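Local coordinates for ESX-1 secretion system protein EccA1 (Mycobacterium tuberculosis, PDB 4F3V) that is a cytosolic ATPase, here its N-terminal TPR domain, that may provide energy for export of virulence factors by the ESX-1 type VII secretion system, at residues 190-193 with 194-198; 207-210 with 211-215. All coordinates share one frame; numbering follows the deposited sequence.

Contact 1. Residues 190-193 with 194-198; sequences AERR and LTEAN. With SO4 (sulfate ion), chain E.
The backbone bonds L194 N to A190 O, T195 N to E191 O, E196 N to R192 O and A197 N to R193 O, all i to i+4, make 190-198 one regular run of alpha-helix. T195 adds a side-chain bond: its hydroxyl OG1 lies beside its own backbone N (chi1 -58°) and donates to E191 O at 2.7 Å. The T195 amide reaches the same oxygen from the opposite face of the carbonyl plane, so two donors grip E191 O, and an exposed threonine satisfies its hydroxyl within the helix.

On another flank, R192 and R193 hold a sulfate, probably acquired from the crystallisation liquor. R193 NH1 meets sulfate O2 at 2.8 Å, almost straight (176°) and in the guanidinium plane; R192 NH1 gives O1 a more bent bond of 3.1 Å. R192 NH2 lies 3.2 Å above the centre of the R193 guanidinium, both groups turning to the one sulfate. E196 crosses R192 at a slant, its carboxylate plane turned 65° from the guanidinium, with E196 OE2 3.6 Å from R192 CG; R192 NH1 lies 4.1 Å from E196 OE2, beyond a salt bridge. A salt bridge from R193 NE to E189 helps fix that guanidinium. Small A190 and A197 let helix 187-198 pack closely against helix 167-183, while E191, L194 and T195 face helix 207-221.

Contact 2. Residues 207-210 with 211-215; sequences ARAI and AWYLA
This is a local contact between successive turns of one alpha-helix, 207-221, which lies among helices 167-183, 187-198 and 224-237 in the TPR-like N-terminal domain. Four i to i+4 bonds join the turns: A211 N to A207 O, W212 N to R208 O, Y213 N to A209 O and L214 N to I210 O, each 3.0 Å long.

Two side-chain pairs meet across the turns, I210 with L214 closely and A209 with Y213 more loosely. I210 and L214 lie side by side and point the same way; I210 uses its CG2 branch, which sits 3.8 Å from L214 CD1, and both residues extend the apolar surface facing helix 187-198. The Y213 ring bends back beside its own backbone N (chi1 -78°), which brings its edge atom CD2 to 3.3 Å from A209 O, close to the ring plane. Y213 CD2 also lies 4.3 Å from A209 CB, whose small methyl leaves room for the ring. W212 swings the other way, its CG anti to the backbone N (chi1 177°), and sets CD1 3.7 Å above the centre of the Y213 ring. The indole also makes a cation-pi contact with K242.

A211 and A215 are small enough for helix 224-237 to approach closely, A211 meeting W233 and L234. The chemistry across the turns is thus backbone hydrogen bonding supplemented by apolar packing, which suits alanine, isoleucine and leucine, while the one charged group, R208, pairs beyond the contact in a salt bridge with E240.

Contacts 1 and 2 lie on consecutive helices, 187-198 and 207-221, with centres about 10 Å apart, and they pack directly on one another. L194 is the main bridge: its CD1 lies 3.6 Å from Y213 CB, and its carbonyl O is 3.8 Å from I210 CG2. Farther along, E191 CA approaches L214 CD2 at 3.7 Å, so L214 packs against this helix as well as beside I210. Leucine and isoleucine methyls thus pack on side chain and backbone alike across the seam, in keeping with the antiparallel helix packing of TPR-like domains. The sulfate held by R192 and R193 belongs to contact 1 and lies away from this seam.

Contact 1. Residues 190-193 with 194-198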
ATOM      1  N   ALA A 190      18.620   1.891 -11.713  1.00 23.37           N
ATOM      2  CA  ALA A 190      17.744   2.581 -10.761  1.00 23.08           C
ATOM      3  C   ALA A 190      17.500   4.034 -11.183  1.00 23.68           C
ATOM      4  O   ALA A 190      16.371   4.494 -11.211  1.00 22.88           O
ATOM      5  CB  ALA A 190      18.315   2.543  -9.351  1.00 22.26           C
ATOM      6  N   GLU A 191      18.556   4.729 -11.572  1.00 25.19           N
ATOM      7  CA  GLU A 191      18.434   6.129 -11.997  1.00 26.26           C
ATOM      8  C   GLU A 191      17.608   6.293 -13.258  1.00 26.48           C
ATOM      9  O   GLU A 191      16.743   7.155 -13.303  1.00 25.55           O
ATOM     10  CB  GLU A 191      19.815   6.743 -12.163  1.00 27.98           C
ATOM     11  CG  GLU A 191      20.535   6.887 -10.837  1.00 28.34           C
ATOM     12  CD  GLU A 191      22.046   6.962 -10.968  1.00 30.52           C
ATOM     13  OE1 GLU A 191      22.575   6.712 -12.068  1.00 30.80           O
ATOM     14  OE2 GLU A 191      22.702   7.254  -9.936  1.00 32.54           O
ATOM     15  N   ARG A 192      17.830   5.442 -14.258  1.00 27.93           N
ATOM     16  CA  ARG A 192      16.988   5.463 -15.465  1.00 29.74           C
ATOM     17  C   ARG A 192      15.492   5.199 -15.110  1.00 28.03           C
ATOM     18  O   ARG A 192      14.605   5.971 -15.468  1.00 26.01           O
ATOM     19  CB  ARG A 192      17.462   4.412 -16.490  1.00 33.43           C
ATOM     20  CG  ARG A 192      16.646   4.407 -17.786  1.00 37.05           C
ATOM     21  CD  ARG A 192      17.089   3.362 -18.810  1.00 40.85           C
ATOM     22  NE  ARG A 192      17.095   1.995 -18.269  1.00 43.31           N
ATOM     23  CZ  ARG A 192      16.065   1.137 -18.258  1.00 44.22           C
ATOM     24  NH1 ARG A 192      14.865   1.462 -18.750  1.00 45.28           N
ATOM     25  NH2 ARG A 192      16.234  -0.072 -17.733  1.00 44.89           N
ATOM     26  N   ARG A 193      15.221   4.131 -14.371  1.00 26.09           N
ATOM     27  CA  ARG A 193      13.832   3.782 -14.073  1.00 25.53           C
ATOM     28  C   ARG A 193      13.128   4.792 -13.178  1.00 24.72           C
ATOM     29  O   ARG A 193      11.948   5.085 -13.396  1.00 25.21           O
ATOM     30  CB  ARG A 193      13.720   2.382 -13.470  1.00 24.74           C
ATOM     31  CG  ARG A 193      14.206   1.309 -14.408  1.00 25.57           C
ATOM     32  CD  ARG A 193      13.961  -0.061 -13.821  1.00 25.24           C
ATOM     33  NE  ARG A 193      14.495  -1.127 -14.657  1.00 26.62           N
ATOM     34  CZ  ARG A 193      13.934  -1.556 -15.790  1.00 27.92           C
ATOM     35  NH1 ARG A 193      12.815  -1.003 -16.259  1.00 27.83           N
ATOM     36  NH2 ARG A 193      14.501  -2.555 -16.467  1.00 29.35           N
ATOM     37  N   LEU A 194      13.828   5.310 -12.173  1.00 24.05           N
ATOM     38  CA  LEU A 194      13.226   6.265 -11.247  1.00 23.91           C
ATOM     39  C   LEU A 194      12.984   7.611 -11.934  1.00 25.28           C
ATOM     40  O   LEU A 194      11.967   8.267 -11.672  1.00 26.28           O
ATOM     41  CB  LEU A 194      14.083   6.433  -9.988  1.00 23.47           C
ATOM     42  CG  LEU A 194      14.127   5.211  -9.046  1.00 23.93           C
ATOM     43  CD1 LEU A 194      15.152   5.451  -7.918  1.00 23.07           C
ATOM     44  CD2 LEU A 194      12.737   4.873  -8.505  1.00 21.54           C
ATOM     45  N   THR A 195      13.893   7.997 -12.830  1.00 26.66           N
ATOM     46  CA  THR A 195      13.717   9.211 -13.641  1.00 27.52           C
ATOM     47  C   THR A 195      12.525   9.091 -14.600  1.00 29.08           C
ATOM     48  O   THR A 195      11.706   9.999 -14.651  1.00 28.84           O
ATOM     49  CB  THR A 195      15.005   9.589 -14.390  1.00 27.72           C
ATOM     50  OG1 THR A 195      16.054   9.771 -13.428  1.00 26.04           O
ATOM     51  CG2 THR A 195      14.801  10.883 -15.211  1.00 28.48           C
ATOM     52  N   GLU A 196      12.388   7.960 -15.293  1.00 30.99           N
ATOM     53  CA  GLU A 196      11.208   7.719 -16.126  1.00 33.67           C
ATOM     54  C   GLU A 196       9.904   7.676 -15.321  1.00 31.65           C
ATOM     55  O   GLU A 196       8.892   8.281 -15.721  1.00 30.05           O
ATOM     56  CB  GLU A 196      11.361   6.447 -16.957  1.00 38.81           C
ATOM     57  CG  GLU A 196      12.359   6.621 -18.103  1.00 46.26           C
ATOM     58  CD  GLU A 196      12.568   5.376 -18.967  1.00 52.68           C
ATOM     59  OE1 GLU A 196      11.635   4.546 -19.055  1.00 61.06           O
ATOM     60  OE2 GLU A 196      13.642   5.250 -19.611  1.00 58.36           O
ATOM     61  N   ALA A 197       9.921   6.977 -14.187  1.00 29.49           N
ATOM     62  CA  ALA A 197       8.726   6.874 -13.352  1.00 29.33           C
ATOM     63  C   ALA A 197       8.329   8.261 -12.811  1.00 29.28           C
ATOM     64  O   ALA A 197       7.148   8.547 -12.589  1.00 28.25           O
ATOM     65  CB  ALA A 197       8.951   5.886 -12.212  1.00 27.43           C
ATOM     66  N   ASN A 198       9.309   9.136 -12.637  1.00 29.99           N
ATOM     67  CA  ASN A 198       9.013  10.476 -12.200  1.00 32.17           C
ATOM     68  C   ASN A 198       8.141  11.251 -13.194  1.00 34.87           C
ATOM     69  O   ASN A 198       7.368  12.107 -12.780  1.00 36.85           O
ATOM     70  CB  ASN A 198      10.289  11.262 -11.926  1.00 32.53           C
ATOM     71  CG  ASN A 198      10.018  12.524 -11.133  1.00 34.28           C
ATOM     72  OD1 ASN A 198       9.515  12.475 -10.006  1.00 37.13           O
ATOM     73  ND2 ASN A 198      10.323  13.648 -11.715  1.00 35.49           N
TER
HETATM   74  S   SO4 E1003      12.435  -2.189 -19.768  1.00 62.13           S
HETATM   75  O1  SO4 E1003      13.276  -0.977 -19.919  1.00 62.06           O
HETATM   76  O2  SO4 E1003      11.634  -2.028 -18.540  1.00 58.32           O
HETATM   77  O3  SO4 E1003      11.494  -2.331 -20.897  1.00 64.28           O
HETATM   78  O4  SO4 E1003      13.320  -3.380 -19.696  1.00 58.37           O

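Contact 2. Residues 207-210 with 211-215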
ATOM      1  N   ALA A 207       6.876  10.546  -4.913  1.00 23.02           N
ATOM      2  CA  ALA A 207       7.957  11.540  -4.944  1.00 22.82           C
ATOM      3  C   ALA A 207       9.043  11.257  -3.919  1.00 22.57           C
ATOM      4  O   ALA A 207      10.215  11.419  -4.198  1.00 21.31           O
ATOM      5  CB  ALA A 207       7.402  12.956  -4.747  1.00 23.32           C
ATOM      6  N   ARG A 208       8.647  10.822  -2.734  1.00 23.89           N
ATOM      7  CA  ARG A 208       9.603  10.621  -1.655  1.00 24.63           C
ATOM      8  C   ARG A 208      10.590   9.468  -1.909  1.00 22.86           C
ATOM      9  O   ARG A 208      11.812   9.656  -1.757  1.00 22.37           O
ATOM     10  CB  ARG A 208       8.873  10.430  -0.343  1.00 27.17           C
ATOM     11  CG  ARG A 208       8.141  11.699   0.063  1.00 30.75           C
ATOM     12  CD  ARG A 208       7.261  11.453   1.261  1.00 33.98           C
ATOM     13  NE  ARG A 208       8.082  11.108   2.410  1.00 36.83           N
ATOM     14  CZ  ARG A 208       7.698  10.363   3.440  1.00 39.97           C
ATOM     15  NH1 ARG A 208       6.493   9.812   3.495  1.00 40.80           N
ATOM     16  NH2 ARG A 208       8.564  10.141   4.423  1.00 43.29           N
ATOM     17  N   ALA A 209      10.067   8.303  -2.301  1.00 20.71           N
ATOM     18  CA  ALA A 209      10.914   7.157  -2.636  1.00 19.72           C
ATOM     19  C   ALA A 209      11.745   7.445  -3.885  1.00 18.96           C
ATOM     20  O   ALA A 209      12.907   7.072  -3.965  1.00 18.63           O
ATOM     21  CB  ALA A 209      10.074   5.886  -2.849  1.00 20.00           C
ATOM     22  N   ILE A 210      11.159   8.115  -4.869  1.00 19.23           N
ATOM     23  CA  ILE A 210      11.877   8.439  -6.093  1.00 19.02           C
ATOM     24  C   ILE A 210      13.131   9.277  -5.742  1.00 20.36           C
ATOM     25  O   ILE A 210      14.255   8.917  -6.123  1.00 20.75           O
ATOM     26  CB  ILE A 210      10.990   9.188  -7.111  1.00 18.93           C
ATOM     27  CG1 ILE A 210       9.945   8.237  -7.717  1.00 18.75           C
ATOM     28  CG2 ILE A 210      11.859   9.768  -8.229  1.00 18.32           C
ATOM     29  CD1 ILE A 210       8.883   8.936  -8.561  1.00 18.68           C
ATOM     30  N   ALA A 211      12.948  10.374  -5.005  1.00 20.47           N
ATOM     31  CA  ALA A 211      14.084  11.272  -4.692  1.00 20.72           C
ATOM     32  C   ALA A 211      15.096  10.605  -3.755  1.00 21.16           C
ATOM     33  O   ALA A 211      16.292  10.703  -3.963  1.00 20.57           O
ATOM     34  CB  ALA A 211      13.585  12.587  -4.096  1.00 20.83           C
ATOM     35  N   TRP A 212      14.598   9.901  -2.740  1.00 21.17           N
ATOM     36  CA  TRP A 212      15.464   9.210  -1.796  1.00 22.08           C
ATOM     37  C   TRP A 212      16.360   8.206  -2.449  1.00 21.76           C
ATOM     38  O   TRP A 212      17.559   8.191  -2.224  1.00 21.63           O
ATOM     39  CB  TRP A 212      14.636   8.506  -0.720  1.00 22.24           C
ATOM     40  CG  TRP A 212      15.468   7.711   0.234  1.00 23.30           C
ATOM     41  CD1 TRP A 212      15.613   6.319   0.294  1.00 24.13           C
ATOM     42  CD2 TRP A 212      16.270   8.231   1.339  1.00 24.95           C
ATOM     43  NE1 TRP A 212      16.452   5.963   1.315  1.00 24.83           N
ATOM     44  CE2 TRP A 212      16.878   7.069   1.989  1.00 25.99           C
ATOM     45  CE3 TRP A 212      16.543   9.510   1.839  1.00 25.63           C
ATOM     46  CZ2 TRP A 212      17.726   7.204   3.086  1.00 27.39           C
ATOM     47  CZ3 TRP A 212      17.392   9.632   2.941  1.00 27.19           C
ATOM     48  CH2 TRP A 212      17.982   8.503   3.546  1.00 28.03           C
ATOM     49  N   TYR A 213      15.787   7.348  -3.275  1.00 21.14           N
ATOM     50  CA  TYR A 213      16.575   6.302  -3.913  1.00 20.85           C
ATOM     51  C   TYR A 213      17.466   6.838  -5.030  1.00 20.86           C
ATOM     52  O   TYR A 213      18.566   6.312  -5.240  1.00 21.23           O
ATOM     53  CB  TYR A 213      15.679   5.125  -4.345  1.00 20.13           C
ATOM     54  CG  TYR A 213      15.315   4.241  -3.164  1.00 20.07           C
ATOM     55  CD1 TYR A 213      16.251   3.362  -2.610  1.00 22.06           C
ATOM     56  CD2 TYR A 213      14.069   4.296  -2.580  1.00 20.58           C
ATOM     57  CE1 TYR A 213      15.945   2.557  -1.509  1.00 22.44           C
ATOM     58  CE2 TYR A 213      13.748   3.499  -1.479  1.00 20.72           C
ATOM     59  CZ  TYR A 213      14.683   2.628  -0.960  1.00 21.85           C
ATOM     60  OH  TYR A 213      14.364   1.841   0.123  1.00 23.08           O
ATOM     61  N   LEU A 214      17.023   7.884  -5.732  1.00 20.47           N
ATOM     62  CA  LEU A 214      17.931   8.578  -6.664  1.00 20.91           C
ATOM     63  C   LEU A 214      19.120   9.122  -5.893  1.00 21.55           C
ATOM     64  O   LEU A 214      20.256   8.980  -6.344  1.00 22.17           O
ATOM     65  CB  LEU A 214      17.244   9.722  -7.428  1.00 20.70           C
ATOM     66  CG  LEU A 214      16.355   9.380  -8.641  1.00 21.17           C
ATOM     67  CD1 LEU A 214      15.513  10.597  -9.077  1.00 21.04           C
ATOM     68  CD2 LEU A 214      17.231   8.877  -9.803  1.00 21.37           C
ATOM     69  N   ALA A 215      18.872   9.767  -4.745  1.00 22.06           N
ATOM     70  CA  ALA A 215      19.966  10.364  -3.947  1.00 23.15           C
ATOM     71  C   ALA A 215      20.920   9.291  -3.492  1.00 24.84           C
ATOM     72  O   ALA A 215      22.153   9.445  -3.590  1.00 26.61           O
ATOM     73  CB  ALA A 215      19.436  11.150  -2.751  1.00 23.60           C
TER